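Local coordinates for phosphoribosylaminoimidazole-succinocarboxamide synthase (Thermotoga maritima, PDB 1KUT) that catalyses the ATP-driven joining of L-aspartate to carboxyaminoimidazole ribotide (CAIR), giving SAICAR in de novo purine synthesis, and forms a covalent dimer, at the interface of chains A and B. Sequence-based numbering; all coordinates share one arbitrary frame. Chains: chain A/B, Phosphoribosylaminoimidazole-succinocarboxamide synthase.

Contact 1: the interface of chains A and B. Residues chain A 115, 117, 120, 123-125; chain B 96-98.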
loop_
_atom_site.group_PDB
_atom_site.type_symbol
_atom_site.label_atom_id
_atom_site.label_comp_id
_atom_site.label_asym_id
_atom_site.label_seq_id
_atom_site.Cartn_x
_atom_site.Cartn_y
_atom_site.Cartn_z
ATOM N N ILE A 115 -4.292 8.768 -1.105
ATOM C CA ILE A 115 -5.050 9.594 -2.027
ATOM C C ILE A 115 -6.168 10.229 -1.215
ATOM O O ILE A 115 -6.703 9.608 -0.291
ATOM C CB ILE A 115 -5.671 8.736 -3.150
ATOM C CG1 ILE A 115 -4.593 8.358 -4.162
ATOM C CG2 ILE A 115 -6.809 9.483 -3.818
ATOM C CD1 ILE A 115 -5.101 7.465 -5.273
ATOM N N ASP A 117 -9.568 10.773 -1.217
ATOM C CA ASP A 117 -10.827 10.364 -1.838
ATOM C C ASP A 117 -11.712 9.803 -0.740
ATOM O O ASP A 117 -11.687 8.597 -0.472
ATOM C CB ASP A 117 -10.571 9.285 -2.886
ATOM C CG ASP A 117 -11.854 8.768 -3.524
ATOM O OD1 ASP A 117 -12.955 9.107 -3.038
ATOM O OD2 ASP A 117 -11.756 8.010 -4.511
ATOM N N ARG A 120 -13.877 6.856 -1.334
ATOM C CA ARG A 120 -13.133 5.608 -1.472
ATOM C C ARG A 120 -12.218 5.323 -0.286
ATOM O O ARG A 120 -11.360 4.443 -0.342
ATOM C CB ARG A 120 -12.339 5.607 -2.778
ATOM C CG ARG A 120 -13.242 5.528 -3.993
ATOM C CD ARG A 120 -12.462 5.326 -5.267
ATOM N NE ARG A 120 -13.335 5.259 -6.438
ATOM C CZ ARG A 120 -14.241 4.307 -6.657
ATOM N NH1 ARG A 120 -14.413 3.323 -5.782
ATOM N NH2 ARG A 120 -14.960 4.320 -7.770
ATOM N N PRO A 123 -7.478 5.505 -0.128
ATOM C CA PRO A 123 -6.615 4.333 -0.288
ATOM C C PRO A 123 -5.122 4.678 -0.364
ATOM O O PRO A 123 -4.723 5.705 -0.925
ATOM C CB PRO A 123 -7.130 3.704 -1.587
ATOM C CG PRO A 123 -7.604 4.885 -2.377
ATOM C CD PRO A 123 -8.328 5.698 -1.321
HETATM N N MSE A 124 -4.298 3.822 0.221
HETATM C CA MSE A 124 -2.862 4.028 0.176
HETATM C C MSE A 124 -2.374 3.706 -1.238
HETATM O O MSE A 124 -2.996 2.923 -1.969
HETATM C CB MSE A 124 -2.165 3.121 1.200
HETATM C CG MSE A 124 -0.658 3.189 1.140
HETATM SE SE MSE A 124 0.150 2.277 2.626
HETATM C CE MSE A 124 0.001 0.470 1.956
ATOM N N VAL A 125 -1.275 4.332 -1.640
ATOM C CA VAL A 125 -0.706 4.084 -2.961
ATOM C C VAL A 125 0.817 4.118 -2.912
ATOM O O VAL A 125 1.405 5.004 -2.279
ATOM C CB VAL A 125 -1.144 5.152 -3.982
ATOM C CG1 VAL A 125 -2.582 4.963 -4.383
ATOM C CG2 VAL A 125 -0.930 6.551 -3.377
ATOM N N ARG B 96 -12.456 -0.651 -6.746
ATOM C CA ARG B 96 -13.066 -0.184 -5.510
ATOM C C ARG B 96 -12.182 0.805 -4.745
ATOM O O ARG B 96 -12.665 1.535 -3.880
ATOM C CB ARG B 96 -13.410 -1.377 -4.613
ATOM C CG ARG B 96 -14.359 -2.382 -5.279
ATOM C CD ARG B 96 -15.028 -3.266 -4.248
ATOM N NE ARG B 96 -14.073 -4.097 -3.521
ATOM C CZ ARG B 96 -13.529 -5.219 -3.989
ATOM N NH1 ARG B 96 -13.844 -5.672 -5.201
ATOM N NH2 ARG B 96 -12.660 -5.889 -3.238
ATOM N N ARG B 97 -10.894 0.842 -5.058
ATOM C CA ARG B 97 -9.987 1.758 -4.365
ATOM C C ARG B 97 -9.657 3.013 -5.166
ATOM O O ARG B 97 -9.543 4.103 -4.609
ATOM C CB ARG B 97 -8.664 1.055 -4.033
ATOM C CG ARG B 97 -8.702 0.072 -2.887
ATOM C CD ARG B 97 -7.354 -0.615 -2.763
ATOM N NE ARG B 97 -7.190 -1.618 -3.812
ATOM C CZ ARG B 97 -6.026 -1.953 -4.359
ATOM N NH1 ARG B 97 -4.902 -1.356 -3.959
ATOM N NH2 ARG B 97 -5.985 -2.897 -5.293
ATOM N N TYR B 98 -9.517 2.849 -6.477
ATOM C CA TYR B 98 -9.128 3.953 -7.336
ATOM C C TYR B 98 -10.113 4.293 -8.443
ATOM O O TYR B 98 -9.840 5.175 -9.262
ATOM C CB TYR B 98 -7.776 3.615 -7.959
ATOM C CG TYR B 98 -6.786 3.096 -6.949
ATOM C CD1 TYR B 98 -6.439 3.865 -5.840
ATOM C CD2 TYR B 98 -6.212 1.832 -7.083
ATOM C CE1 TYR B 98 -5.546 3.393 -4.879
ATOM C CE2 TYR B 98 -5.308 1.341 -6.123
ATOM C CZ TYR B 98 -4.980 2.128 -5.023
ATOM O OH TYR B 98 -4.080 1.679 -4.071
#
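B:Tyr98 pushes its ring into an apolar notch made by A:Val125, A:Pro123 and A:Ile115, part of the two-fold dimer interface of this SAICAR synthetase family member. The apolar contacts gather at CD1 and CE1, the valine and isoleucine tips coming from one side of the ring plane and the proline from the other. A:Val125 lays its CG1 methyl against CE1 at 3.4 Å; with CG1 anti to the carbonyl carbon (chi1 -74°), this branch is the one turned to the phenol. A:Pro123 slides past the ring in the opposite direction, its CG 3.6 Å from CE1. A:Ile115 comes in at about a right angle, and the tip of its longer branch, CD1, stops 3.9 Å from the ring's CD1.

Within chain B, the CB of B:Arg97 lies over the centre of one ring face, and CE2 of the tyrosine in turn lies over one face of that residue's guanidinium, toward its rim. B:Arg97 CB also meets A:Pro123 CB at 3.9 Å, so that arginine both backs the tyrosine and packs on the partner.

At the far end of the ring the phenol OH of B:Tyr98 donates to the backbone O of A:Met124, a selenomethionine, at 2.7 Å. The acceptor lies in the ring plane, and the C=O...O angle of 164° puts the hydroxyl nearly along the C=O axis. The other polar rim belongs to A:Arg120, extended from CG to NE, whose NH1 makes a weak hydrogen bond to B:Arg96 O at 3.1 Å. That carbonyl is near the C-terminal end of helix 93-98, whose dipole would probably welcome a guanidinium. Behind it, A:Asp117 OD1 accepts the backbone N of A:Arg120 at 3.0 Å from above the carboxylate plane, while OD2 forms a long salt bridge to NE.

Contact 2: the interface of chains A and B. Residues chain A 94, 108, 110, 112, 145; chain B 128-129, 132.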
loop_
_atom_site.group_PDB
_atom_site.type_symbol
_atom_site.label_atom_id
_atom_site.label_comp_id
_atom_site.label_asym_id
_atom_site.label_seq_id
_atom_site.Cartn_x
_atom_site.Cartn_y
_atom_site.Cartn_z
ATOM N N PHE A 94 -0.950 2.130 11.801
ATOM C CA PHE A 94 0.193 1.263 11.546
ATOM C C PHE A 94 0.174 -0.032 12.356
ATOM O O PHE A 94 0.529 -1.089 11.841
ATOM C CB PHE A 94 1.500 2.007 11.820
ATOM C CG PHE A 94 2.725 1.254 11.374
ATOM C CD1 PHE A 94 3.229 1.418 10.088
ATOM C CD2 PHE A 94 3.343 0.345 12.224
ATOM C CE1 PHE A 94 4.328 0.682 9.660
ATOM C CE2 PHE A 94 4.444 -0.399 11.805
ATOM C CZ PHE A 94 4.938 -0.229 10.519
ATOM N N VAL A 108 14.086 3.763 10.506
ATOM C CA VAL A 108 14.212 4.955 9.692
ATOM C C VAL A 108 12.779 5.414 9.476
ATOM O O VAL A 108 11.869 4.587 9.427
ATOM C CB VAL A 108 14.855 4.608 8.327
ATOM C CG1 VAL A 108 16.050 3.691 8.543
ATOM C CG2 VAL A 108 13.831 3.936 7.404
ATOM N N LEU A 110 9.195 6.190 8.162
ATOM C CA LEU A 110 8.423 5.511 7.123
ATOM C C LEU A 110 7.464 6.498 6.473
ATOM O O LEU A 110 6.687 7.151 7.170
ATOM C CB LEU A 110 7.612 4.357 7.728
ATOM C CG LEU A 110 6.548 3.695 6.849
ATOM C CD1 LEU A 110 7.149 3.076 5.571
ATOM C CD2 LEU A 110 5.890 2.634 7.669
ATOM N N GLU A 112 4.336 7.102 3.861
ATOM C CA GLU A 112 3.208 6.414 3.267
ATOM C C GLU A 112 2.392 7.471 2.547
ATOM O O GLU A 112 2.239 8.582 3.061
ATOM C CB GLU A 112 2.320 5.792 4.344
ATOM C CG GLU A 112 2.923 4.662 5.147
ATOM C CD GLU A 112 1.880 3.993 6.050
ATOM O OE1 GLU A 112 1.241 4.693 6.865
ATOM O OE2 GLU A 112 1.698 2.768 5.943
ATOM N N LYS A 145 8.929 12.388 -1.013
ATOM C CA LYS A 145 9.442 11.485 0.016
ATOM C C LYS A 145 10.602 12.118 0.762
ATOM O O LYS A 145 10.585 12.217 1.991
ATOM C CB LYS A 145 9.944 10.187 -0.603
ATOM C CG LYS A 145 8.902 9.125 -0.828
ATOM C CD LYS A 145 9.363 7.802 -0.207
ATOM C CE LYS A 145 10.793 7.425 -0.614
ATOM N NZ LYS A 145 11.267 6.134 0.014
ATOM N N ASP B 128 9.139 -0.231 1.171
ATOM C CA ASP B 128 9.590 0.361 2.422
ATOM C C ASP B 128 9.020 -0.364 3.629
ATOM O O ASP B 128 9.694 -0.523 4.641
ATOM C CB ASP B 128 9.208 1.835 2.477
ATOM C CG ASP B 128 9.996 2.673 1.490
ATOM O OD1 ASP B 128 11.096 2.231 1.077
ATOM O OD2 ASP B 128 9.523 3.781 1.140
ATOM N N HIS B 129 7.775 -0.809 3.509
ATOM C CA HIS B 129 7.103 -1.539 4.578
ATOM C C HIS B 129 7.801 -2.867 4.828
ATOM O O HIS B 129 8.108 -3.203 5.975
ATOM C CB HIS B 129 5.645 -1.806 4.196
ATOM C CG HIS B 129 4.793 -0.579 4.166
ATOM N ND1 HIS B 129 4.391 0.074 5.312
ATOM C CD2 HIS B 129 4.246 0.105 3.133
ATOM C CE1 HIS B 129 3.627 1.102 4.986
ATOM N NE2 HIS B 129 3.521 1.142 3.670
ATOM N N ILE B 132 11.073 -2.376 6.704
ATOM C CA ILE B 132 10.857 -2.049 8.114
ATOM C C ILE B 132 10.301 -3.206 8.929
ATOM O O ILE B 132 10.704 -3.417 10.074
ATOM C CB ILE B 132 9.931 -0.816 8.259
ATOM C CG1 ILE B 132 10.712 0.438 7.880
ATOM C CG2 ILE B 132 9.405 -0.701 9.690
ATOM C CD1 ILE B 132 9.939 1.715 8.020
#
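Here the homodimer is held by a helix-on-strand interface, in which B:Asp128, B:His129 and B:Ile132, along one helix of chain B, lie against A:Leu110 and its neighbours; together with its symmetry twin, the patch probably helps keep the covalent dimer in register. A:Leu110 is the apolar centre. Its CB receives the CD1 tip of B:Ile132 at 3.5 Å, and the same methyl comes 3.7 Å from the backbone O of A:Val108. In the isobutyl group, with CG anti to the backbone N (chi1 169°), CD1 packs on B:Asp128 CB at 3.9 Å and sits above one face of the B:His129 imidazole, toward the rim, while CD2 reaches the same ring at CE1, 3.8 Å away.

A:Glu112 approaches that imidazole at its edge, its CD in the ring plane and 3.5 Å from CE1, with the carboxylate turned 64° from the ring. OE2 is modelled too close to CE1 to be reliable, and the exact pairing is doubtful. An alanine in place of A:Glu112 would probably leave the imidazole edge without its carboxylate neighbour and open a gap beside the ring, setting it freer to turn.

On the other flank the ammonium of A:Lys145 and the carboxylate of B:Asp128 meet tip to tip in a salt bridge, NZ donating to OD2 at 3.1 Å on the syn side, 18° out of the carboxylate plane. Bends at chi2 and chi3 bring the lysine's tip round to it. The three chain B residues belong to helix 127-132, which runs aslant and roughly antiparallel over the start of strand 109-115, with A:Lys145 reaching in from the long helix 138-160.

About 18 Å separates the C-alpha centres of contact 1 and contact 2, and both draw on strand 109-115 of chain A: its end serves contact 1, its earlier part contact 2. The two-fold axis ties them further. The short helix that gives chain B's side of contact 1 is represented in contact 2 by A:Phe94 at its margin, and the loop used by chain A in contact 1 leads into chain A's copy of helix 127-132, the element chain B contributes to contact 2. Each subunit thus uses neighbouring or shared stretches on both sides, which probably spreads the grip over non-covalent patches beside the covalent link.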